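Local structure of kcn28 (Kitasatospora, 6J31) at residues F245-W259 / I343-V357. The protein is of unknown function but adopts the two-domain GT-B fold and is related to the erythromycin biosynthesis protein CIII family. Numbering follows the deposited sequence.
Sequences FYETCVEVFAALPDW and IDIATVTPDRLRAAV
Val252 presses into helix 350-357 with both methyls: CG1 lies 3.5 Å from Arg354 CB, while CG2 reaches the backbone of Pro350, 3.2 Å from its O. Leu353 CD1 fills in beside them, 3.9 Å from Val252 CG1. At one end of the seam around the buried Val252 and Leu353, Val357 CG1 sits over a face of the Trp259 indole, 3.9 Å from the centroid of its six-membered ring, a CH-pi contact; the same methyl touches Phe253 CZ. At the other end, with CG opposite the backbone N (chi1 177°), the Phe245 ring is carried toward 343-348, where Ile345 CG1 lies over one face, 18° off the normal, with Cys249 SG over the opposite face and Val348 CG1 at the edge. The axes of 245-253 and 350-357 cross at -64° with a closest approach of 9.3 Å, beside the parallel sheet of the C-terminal Rossmann-like domain of this GT-B fold; Phe245, Trp259 and Val357 also touch its strand 298-301. No hydrogen bond joins the two segments anywhere; toward solvent the packing thins. Here the extended Glu251 merely lays its carboxylate against the Pro350 ring (OE2 to CG 3.3 Å), and Arg354, its aliphatic part against Leu256 CD2, turns NE to Asp351 OD1 in a 3.6 Å salt bridge.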
ATOM      1  N   PHE A 245     -17.929  14.956  -6.347  1.00 78.95           N
ATOM      2  CA  PHE A 245     -16.705  15.583  -5.856  1.00 77.97           C
ATOM      3  C   PHE A 245     -15.874  16.129  -7.009  1.00 78.50           C
ATOM      4  O   PHE A 245     -15.281  17.209  -6.898  1.00 78.00           O
ATOM      5  CB  PHE A 245     -15.892  14.597  -5.018  1.00 76.88           C
ATOM      6  CG  PHE A 245     -14.577  15.153  -4.539  1.00 76.20           C
ATOM      7  CD1 PHE A 245     -14.533  16.086  -3.515  1.00 75.86           C
ATOM      8  CD2 PHE A 245     -13.386  14.739  -5.111  1.00 76.19           C
ATOM      9  CE1 PHE A 245     -13.325  16.601  -3.080  1.00 75.81           C
ATOM     10  CE2 PHE A 245     -12.177  15.247  -4.675  1.00 76.42           C
ATOM     11  CZ  PHE A 245     -12.147  16.181  -3.661  1.00 76.32           C
ATOM     12  N   TYR A 246     -15.811  15.389  -8.122  1.00 80.27           N
ATOM     13  CA  TYR A 246     -15.076  15.855  -9.295  1.00 82.96           C
ATOM     14  C   TYR A 246     -15.653  17.167  -9.805  1.00 80.16           C
ATOM     15  O   TYR A 246     -14.915  18.054 -10.254  1.00 80.00           O
ATOM     16  CB  TYR A 246     -15.108  14.794 -10.397  1.00 89.79           C
ATOM     17  CG  TYR A 246     -14.322  13.547 -10.067  1.00 97.12           C
ATOM     18  CD1 TYR A 246     -13.203  13.609  -9.250  1.00100.84           C
ATOM     19  CD2 TYR A 246     -14.685  12.311 -10.591  1.00100.85           C
ATOM     20  CE1 TYR A 246     -12.476  12.477  -8.948  1.00104.33           C
ATOM     21  CE2 TYR A 246     -13.965  11.170 -10.292  1.00104.32           C
ATOM     22  CZ  TYR A 246     -12.860  11.261  -9.472  1.00108.58           C
ATOM     23  OH  TYR A 246     -12.132  10.136  -9.169  1.00117.47           O
ATOM     24  N   GLU A 247     -16.977  17.296  -9.765  1.00 78.80           N
ATOM     25  CA  GLU A 247     -17.614  18.544 -10.165  1.00 78.97           C
ATOM     26  C   GLU A 247     -17.278  19.680  -9.205  1.00 77.64           C
ATOM     27  O   GLU A 247     -17.089  20.822  -9.637  1.00 77.64           O
ATOM     28  CB  GLU A 247     -19.119  18.328 -10.308  1.00 81.10           C
ATOM     29  CG  GLU A 247     -19.476  17.547 -11.557  1.00 82.76           C
ATOM     30  CD  GLU A 247     -20.948  17.621 -11.873  1.00 84.83           C
ATOM     31  OE1 GLU A 247     -21.333  18.297 -12.856  1.00 86.25           O
ATOM     32  OE2 GLU A 247     -21.723  17.012 -11.107  1.00 84.78           O
ATOM     33  N   THR A 248     -17.184  19.397  -7.907  1.00 76.93           N
ATOM     34  CA  THR A 248     -16.710  20.417  -6.976  1.00 77.09           C
ATOM     35  C   THR A 248     -15.279  20.844  -7.299  1.00 77.39           C
ATOM     36  O   THR A 248     -14.943  22.031  -7.210  1.00 77.96           O
ATOM     37  CB  THR A 248     -16.808  19.906  -5.542  1.00 76.61           C
ATOM     38  OG1 THR A 248     -18.140  19.434  -5.296  1.00 76.84           O
ATOM     39  CG2 THR A 248     -16.487  21.018  -4.562  1.00 76.47           C
ATOM     40  N   CYS A 249     -14.423  19.891  -7.684  1.00 77.28           N
ATOM     41  CA  CYS A 249     -13.036  20.223  -8.002  1.00 78.39           C
ATOM     42  C   CYS A 249     -12.941  21.141  -9.216  1.00 80.79           C
ATOM     43  O   CYS A 249     -12.214  22.142  -9.192  1.00 81.67           O
ATOM     44  CB  CYS A 249     -12.227  18.943  -8.223  1.00 77.07           C
ATOM     45  SG  CYS A 249     -12.019  17.925  -6.737  1.00 75.48           S
ATOM     46  N   VAL A 250     -13.666  20.823 -10.293  1.00 82.58           N
ATOM     47  CA  VAL A 250     -13.669  21.722 -11.446  1.00 85.42           C
ATOM     48  C   VAL A 250     -14.312  23.052 -11.068  1.00 87.07           C
ATOM     49  O   VAL A 250     -13.841  24.119 -11.472  1.00 88.11           O
ATOM     50  CB  VAL A 250     -14.341  21.071 -12.672  1.00 87.19           C
ATOM     51  CG1 VAL A 250     -13.495  19.923 -13.190  1.00 87.24           C
ATOM     52  CG2 VAL A 250     -15.733  20.586 -12.355  1.00 87.93           C
ATOM     53  N   GLU A 251     -15.384  23.010 -10.270  1.00 87.66           N
ATOM     54  CA  GLU A 251     -16.015  24.245  -9.810  1.00 89.43           C
ATOM     55  C   GLU A 251     -15.027  25.110  -9.035  1.00 88.15           C
ATOM     56  O   GLU A 251     -15.093  26.342  -9.091  1.00 88.58           O
ATOM     57  CB  GLU A 251     -17.233  23.929  -8.942  1.00 91.40           C
ATOM     58  CG  GLU A 251     -17.779  25.134  -8.183  1.00 93.33           C
ATOM     59  CD  GLU A 251     -18.957  24.793  -7.295  1.00 94.45           C
ATOM     60  OE1 GLU A 251     -19.359  23.610  -7.261  1.00 94.15           O
ATOM     61  OE2 GLU A 251     -19.474  25.706  -6.617  1.00 95.33           O
ATOM     62  N   VAL A 252     -14.131  24.483  -8.272  1.00 85.92           N
ATOM     63  CA  VAL A 252     -13.141  25.244  -7.514  1.00 84.34           C
ATOM     64  C   VAL A 252     -12.073  25.807  -8.442  1.00 83.65           C
ATOM     65  O   VAL A 252     -11.767  27.005  -8.414  1.00 85.13           O
ATOM     66  CB  VAL A 252     -12.522  24.369  -6.411  1.00 83.54           C
ATOM     67  CG1 VAL A 252     -11.272  25.031  -5.856  1.00 83.16           C
ATOM     68  CG2 VAL A 252     -13.533  24.126  -5.305  1.00 82.93           C
ATOM     69  N   PHE A 253     -11.475  24.949  -9.268  1.00 81.91           N
ATOM     70  CA  PHE A 253     -10.343  25.383 -10.078  1.00 81.58           C
ATOM     71  C   PHE A 253     -10.773  26.189 -11.299  1.00 85.54           C
ATOM     72  O   PHE A 253      -9.983  26.988 -11.815  1.00 86.59           O
ATOM     73  CB  PHE A 253      -9.511  24.165 -10.469  1.00 77.67           C
ATOM     74  CG  PHE A 253      -8.739  23.593  -9.317  1.00 74.63           C
ATOM     75  CD1 PHE A 253      -9.287  22.596  -8.524  1.00 72.64           C
ATOM     76  CD2 PHE A 253      -7.488  24.083  -8.996  1.00 73.52           C
ATOM     77  CE1 PHE A 253      -8.590  22.083  -7.451  1.00 71.09           C
ATOM     78  CE2 PHE A 253      -6.788  23.575  -7.923  1.00 72.10           C
ATOM     79  CZ  PHE A 253      -7.339  22.571  -7.152  1.00 71.14           C
ATOM     80  N   ALA A 254     -11.994  25.988 -11.782  1.00 88.36           N
ATOM     81  CA  ALA A 254     -12.654  27.006 -12.592  1.00 91.34           C
ATOM     82  C   ALA A 254     -13.145  28.123 -11.687  1.00 92.26           C
ATOM     83  O   ALA A 254     -14.020  27.884 -10.853  1.00 93.29           O
ATOM     84  CB  ALA A 254     -13.822  26.414 -13.375  1.00 92.18           C
ATOM     85  N   ALA A 255     -12.566  29.319 -11.845  1.00 91.34           N
ATOM     86  CA  ALA A 255     -12.640  30.473 -10.942  1.00 90.47           C
ATOM     87  C   ALA A 255     -11.339  30.561 -10.166  1.00 88.48           C
ATOM     88  O   ALA A 255     -11.167  31.444  -9.320  1.00 88.49           O
ATOM     89  CB  ALA A 255     -13.836  30.444  -9.984  1.00 90.53           C
ATOM     90  N   LEU A 256     -10.407  29.665 -10.481  1.00 86.67           N
ATOM     91  CA  LEU A 256      -9.068  29.660  -9.894  1.00 85.71           C
ATOM     92  C   LEU A 256      -8.015  29.776 -10.993  1.00 86.27           C
ATOM     93  O   LEU A 256      -7.156  28.898 -11.136  1.00 85.52           O
ATOM     94  CB  LEU A 256      -8.843  28.403  -9.059  1.00 83.97           C
ATOM     95  CG  LEU A 256      -7.980  28.577  -7.805  1.00 83.10           C
ATOM     96  CD1 LEU A 256      -8.211  29.937  -7.158  1.00 83.21           C
ATOM     97  CD2 LEU A 256      -8.233  27.453  -6.810  1.00 82.06           C
ATOM     98  N   PRO A 257      -8.066  30.835 -11.806  1.00 87.92           N
ATOM     99  CA  PRO A 257      -7.064  30.988 -12.860  1.00 88.80           C
ATOM    100  C   PRO A 257      -5.686  31.087 -12.230  1.00 89.59           C
ATOM    101  O   PRO A 257      -5.548  31.332 -11.029  1.00 91.74           O
ATOM    102  CB  PRO A 257      -7.464  32.296 -13.558  1.00 89.65           C
ATOM    103  CG  PRO A 257      -8.872  32.547 -13.125  1.00 89.29           C
ATOM    104  CD  PRO A 257      -8.931  32.021 -11.735  1.00 88.38           C
ATOM    105  N   ASP A 258      -4.670  30.851 -13.062  1.00 90.37           N
ATOM    106  CA  ASP A 258      -3.256  30.810 -12.697  1.00 91.12           C
ATOM    107  C   ASP A 258      -2.956  29.422 -12.145  1.00 86.89           C
ATOM    108  O   ASP A 258      -1.794  29.021 -12.038  1.00 85.79           O
ATOM    109  CB  ASP A 258      -2.883  31.892 -11.677  1.00 94.60           C
ATOM    110  CG  ASP A 258      -3.239  33.282 -12.150  1.00 97.78           C
ATOM    111  OD1 ASP A 258      -3.257  33.501 -13.379  1.00 98.82           O
ATOM    112  OD2 ASP A 258      -3.510  34.152 -11.293  1.00 98.89           O
ATOM    113  N   TRP A 259      -4.009  28.683 -11.811  1.00 83.61           N
ATOM    114  CA  TRP A 259      -3.912  27.296 -11.390  1.00 80.03           C
ATOM    115  C   TRP A 259      -4.318  26.416 -12.560  1.00 77.05           C
ATOM    116  O   TRP A 259      -5.224  26.768 -13.322  1.00 77.55           O
ATOM    117  CB  TRP A 259      -4.822  26.999 -10.194  1.00 79.67           C
ATOM    118  CG  TRP A 259      -4.241  27.295  -8.850  1.00 78.70           C
ATOM    119  CD1 TRP A 259      -4.177  28.508  -8.232  1.00 78.52           C
ATOM    120  CD2 TRP A 259      -3.665  26.349  -7.942  1.00 77.83           C
ATOM    121  NE1 TRP A 259      -3.584  28.380  -7.000  1.00 78.39           N
ATOM    122  CE2 TRP A 259      -3.261  27.064  -6.797  1.00 77.70           C
ATOM    123  CE3 TRP A 259      -3.445  24.970  -7.988  1.00 77.11           C
ATOM    124  CZ2 TRP A 259      -2.651  26.444  -5.709  1.00 76.51           C
ATOM    125  CZ3 TRP A 259      -2.839  24.359  -6.909  1.00 76.29           C
ATOM    126  CH2 TRP A 259      -2.448  25.094  -5.786  1.00 76.18           C
ATOM    127  N   ILE A 343     -10.091  16.408   4.685  1.00 62.56           N
ATOM    128  CA  ILE A 343     -11.445  16.795   4.305  1.00 63.90           C
ATOM    129  C   ILE A 343     -12.311  15.547   4.173  1.00 69.44           C
ATOM    130  O   ILE A 343     -11.813  14.426   4.053  1.00 68.23           O
ATOM    131  CB  ILE A 343     -11.496  17.598   2.987  1.00 60.39           C
ATOM    132  CG1 ILE A 343     -11.131  16.702   1.802  1.00 58.50           C
ATOM    133  CG2 ILE A 343     -10.582  18.809   3.053  1.00 60.12           C
ATOM    134  CD1 ILE A 343     -11.287  17.382   0.464  1.00 57.43           C
ATOM    135  N   ASP A 344     -13.625  15.758   4.204  1.00 76.86           N
ATOM    136  CA  ASP A 344     -14.609  14.708   3.963  1.00 83.14           C
ATOM    137  C   ASP A 344     -15.304  14.990   2.637  1.00 88.15           C
ATOM    138  O   ASP A 344     -15.894  16.062   2.462  1.00 88.86           O
ATOM    139  CB  ASP A 344     -15.633  14.626   5.099  1.00 84.69           C
ATOM    140  CG  ASP A 344     -16.512  13.377   5.017  1.00 85.57           C
ATOM    141  OD1 ASP A 344     -16.674  12.807   3.917  1.00 85.53           O
ATOM    142  OD2 ASP A 344     -17.053  12.965   6.066  1.00 86.12           O
ATOM    143  N   ILE A 345     -15.235  14.027   1.713  1.00 91.93           N
ATOM    144  CA  ILE A 345     -15.812  14.205   0.382  1.00 96.02           C
ATOM    145  C   ILE A 345     -17.310  14.468   0.466  1.00 97.04           C
ATOM    146  O   ILE A 345     -17.862  15.239  -0.331  1.00 98.25           O
ATOM    147  CB  ILE A 345     -15.497  12.978  -0.496  1.00 97.93           C
ATOM    148  CG1 ILE A 345     -14.232  13.223  -1.315  1.00 99.03           C
ATOM    149  CG2 ILE A 345     -16.671  12.623  -1.405  1.00 98.40           C
ATOM    150  CD1 ILE A 345     -13.920  12.110  -2.270  1.00 99.24           C
ATOM    151  N   ALA A 346     -17.990  13.850   1.434  1.00 95.99           N
ATOM    152  CA  ALA A 346     -19.431  14.034   1.566  1.00 94.50           C
ATOM    153  C   ALA A 346     -19.779  15.475   1.922  1.00 92.10           C
ATOM    154  O   ALA A 346     -20.713  16.052   1.353  1.00 93.09           O
ATOM    155  CB  ALA A 346     -19.988  13.074   2.617  1.00 94.71           C
ATOM    156  N   THR A 347     -19.046  16.074   2.858  1.00 88.29           N
ATOM    157  CA  THR A 347     -19.403  17.373   3.408  1.00 85.89           C
ATOM    158  C   THR A 347     -18.528  18.522   2.919  1.00 84.25           C
ATOM    159  O   THR A 347     -18.743  19.660   3.348  1.00 84.25           O
ATOM    160  CB  THR A 347     -19.370  17.312   4.940  1.00 85.72           C
ATOM    161  OG1 THR A 347     -18.013  17.380   5.396  1.00 85.29           O
ATOM    162  CG2 THR A 347     -20.003  16.022   5.431  1.00 85.90           C
ATOM    163  N   VAL A 348     -17.548  18.270   2.048  1.00 82.91           N
ATOM    164  CA  VAL A 348     -16.643  19.334   1.623  1.00 81.35           C
ATOM    165  C   VAL A 348     -17.377  20.329   0.728  1.00 81.33           C
ATOM    166  O   VAL A 348     -18.181  19.952  -0.135  1.00 81.31           O
ATOM    167  CB  VAL A 348     -15.396  18.750   0.931  1.00 80.01           C
ATOM    168  CG1 VAL A 348     -15.770  17.937  -0.305  1.00 79.54           C
ATOM    169  CG2 VAL A 348     -14.402  19.860   0.597  1.00 79.57           C
ATOM    170  N   THR A 349     -17.106  21.642   0.951  1.00 81.49           N
ATOM    171  CA  THR A 349     -17.620  22.839   0.304  1.00 82.54           C
ATOM    172  C   THR A 349     -16.619  23.374  -0.720  1.00 84.02           C
ATOM    173  O   THR A 349     -15.410  23.165  -0.575  1.00 83.93           O
ATOM    174  CB  THR A 349     -17.907  23.902   1.382  1.00 81.44           C
ATOM    175  OG1 THR A 349     -19.198  23.668   1.959  1.00 81.40           O
ATOM    176  CG2 THR A 349     -17.827  25.335   0.857  1.00 81.19           C
ATOM    177  N   PRO A 350     -17.082  24.048  -1.785  1.00 86.58           N
ATOM    178  CA  PRO A 350     -16.127  24.633  -2.745  1.00 88.20           C
ATOM    179  C   PRO A 350     -15.135  25.606  -2.122  1.00 90.22           C
ATOM    180  O   PRO A 350     -13.946  25.557  -2.460  1.00 89.89           O
ATOM    181  CB  PRO A 350     -17.048  25.320  -3.763  1.00 87.88           C
ATOM    182  CG  PRO A 350     -18.286  24.492  -3.735  1.00 87.18           C
ATOM    183  CD  PRO A 350     -18.465  24.082  -2.298  1.00 87.06           C
ATOM    184  N   ASP A 351     -15.579  26.498  -1.232  1.00 92.20           N
ATOM    185  CA  ASP A 351     -14.622  27.364  -0.544  1.00 93.71           C
ATOM    186  C   ASP A 351     -13.744  26.577   0.420  1.00 92.93           C
ATOM    187  O   ASP A 351     -12.549  26.866   0.546  1.00 93.24           O
ATOM    188  CB  ASP A 351     -15.322  28.518   0.174  1.00 96.39           C
ATOM    189  CG  ASP A 351     -15.406  29.766  -0.690  1.00 99.67           C
ATOM    190  OD1 ASP A 351     -14.896  29.732  -1.832  1.00100.73           O
ATOM    191  OD2 ASP A 351     -15.952  30.787  -0.219  1.00101.20           O
ATOM    192  N   ARG A 352     -14.312  25.596   1.125  1.00 92.02           N
ATOM    193  CA  ARG A 352     -13.504  24.799   2.045  1.00 91.09           C
ATOM    194  C   ARG A 352     -12.397  24.060   1.300  1.00 87.50           C
ATOM    195  O   ARG A 352     -11.235  24.069   1.723  1.00 87.36           O
ATOM    196  CB  ARG A 352     -14.387  23.790   2.778  1.00 93.41           C
ATOM    197  CG  ARG A 352     -15.094  24.262   4.030  1.00 95.72           C
ATOM    198  CD  ARG A 352     -15.928  23.091   4.539  1.00 96.84           C
ATOM    199  NE  ARG A 352     -15.131  21.903   4.840  1.00 98.01           N
ATOM    200  CZ  ARG A 352     -15.650  20.695   5.042  1.00 99.45           C
ATOM    201  NH1 ARG A 352     -14.854  19.660   5.294  1.00 99.87           N
ATOM    202  NH2 ARG A 352     -16.964  20.515   5.002  1.00 99.88           N
ATOM    203  N   LEU A 353     -12.744  23.401   0.190  1.00 84.01           N
ATOM    204  CA  LEU A 353     -11.728  22.706  -0.595  1.00 80.70           C
ATOM    205  C   LEU A 353     -10.714  23.689  -1.166  1.00 80.54           C
ATOM    206  O   LEU A 353      -9.511  23.406  -1.192  1.00 79.87           O
ATOM    207  CB  LEU A 353     -12.389  21.885  -1.712  1.00 78.69           C
ATOM    208  CG  LEU A 353     -11.586  21.025  -2.714  1.00 76.97           C
ATOM    209  CD1 LEU A 353     -10.819  21.819  -3.777  1.00 76.89           C
ATOM    210  CD2 LEU A 353     -10.647  20.081  -1.974  1.00 76.23           C
ATOM    211  N   ARG A 354     -11.182  24.848  -1.632  1.00 81.62           N
ATOM    212  CA  ARG A 354     -10.274  25.837  -2.208  1.00 82.69           C
ATOM    213  C   ARG A 354      -9.328  26.408  -1.161  1.00 81.46           C
ATOM    214  O   ARG A 354      -8.152  26.657  -1.452  1.00 81.54           O
ATOM    215  CB  ARG A 354     -11.069  26.951  -2.887  1.00 85.31           C
ATOM    216  CG  ARG A 354     -10.201  27.966  -3.617  1.00 87.82           C
ATOM    217  CD  ARG A 354     -10.957  29.253  -3.875  1.00 90.50           C
ATOM    218  NE  ARG A 354     -11.438  29.848  -2.635  1.00 92.68           N
ATOM    219  CZ  ARG A 354     -10.774  30.763  -1.940  1.00 94.94           C
ATOM    220  NH1 ARG A 354     -11.292  31.244  -0.818  1.00 95.60           N
ATOM    221  NH2 ARG A 354      -9.596  31.202  -2.366  1.00 96.06           N
ATOM    222  N   ALA A 355      -9.823  26.631   0.060  1.00 79.76           N
ATOM    223  CA  ALA A 355      -8.983  27.202   1.108  1.00 78.62           C
ATOM    224  C   ALA A 355      -7.802  26.293   1.416  1.00 75.58           C
ATOM    225  O   ALA A 355      -6.659  26.752   1.524  1.00 75.36           O
ATOM    226  CB  ALA A 355      -9.814  27.451   2.367  1.00 79.25           C
ATOM    227  N   ALA A 356      -8.061  24.993   1.560  1.00 72.22           N
ATOM    228  CA  ALA A 356      -6.979  24.047   1.801  1.00 69.17           C
ATOM    229  C   ALA A 356      -5.974  24.056   0.655  1.00 66.51           C
ATOM    230  O   ALA A 356      -4.761  24.014   0.885  1.00 66.22           O
ATOM    231  CB  ALA A 356      -7.544  22.644   2.007  1.00 68.94           C
ATOM    232  N   VAL A 357      -6.461  24.122  -0.585  1.00 63.05           N
ATOM    233  CA  VAL A 357      -5.569  24.076  -1.741  1.00 59.75           C
ATOM    234  C   VAL A 357      -4.664  25.304  -1.778  1.00 60.26           C
ATOM    235  O   VAL A 357      -3.440  25.188  -1.907  1.00 59.58           O
ATOM    236  CB  VAL A 357      -6.386  23.932  -3.037  1.00 57.28           C
ATOM    237  CG1 VAL A 357      -5.537  24.274  -4.248  1.00 56.46           C
ATOM    238  CG2 VAL A 357      -6.946  22.527  -3.147  1.00 55.53           C
TER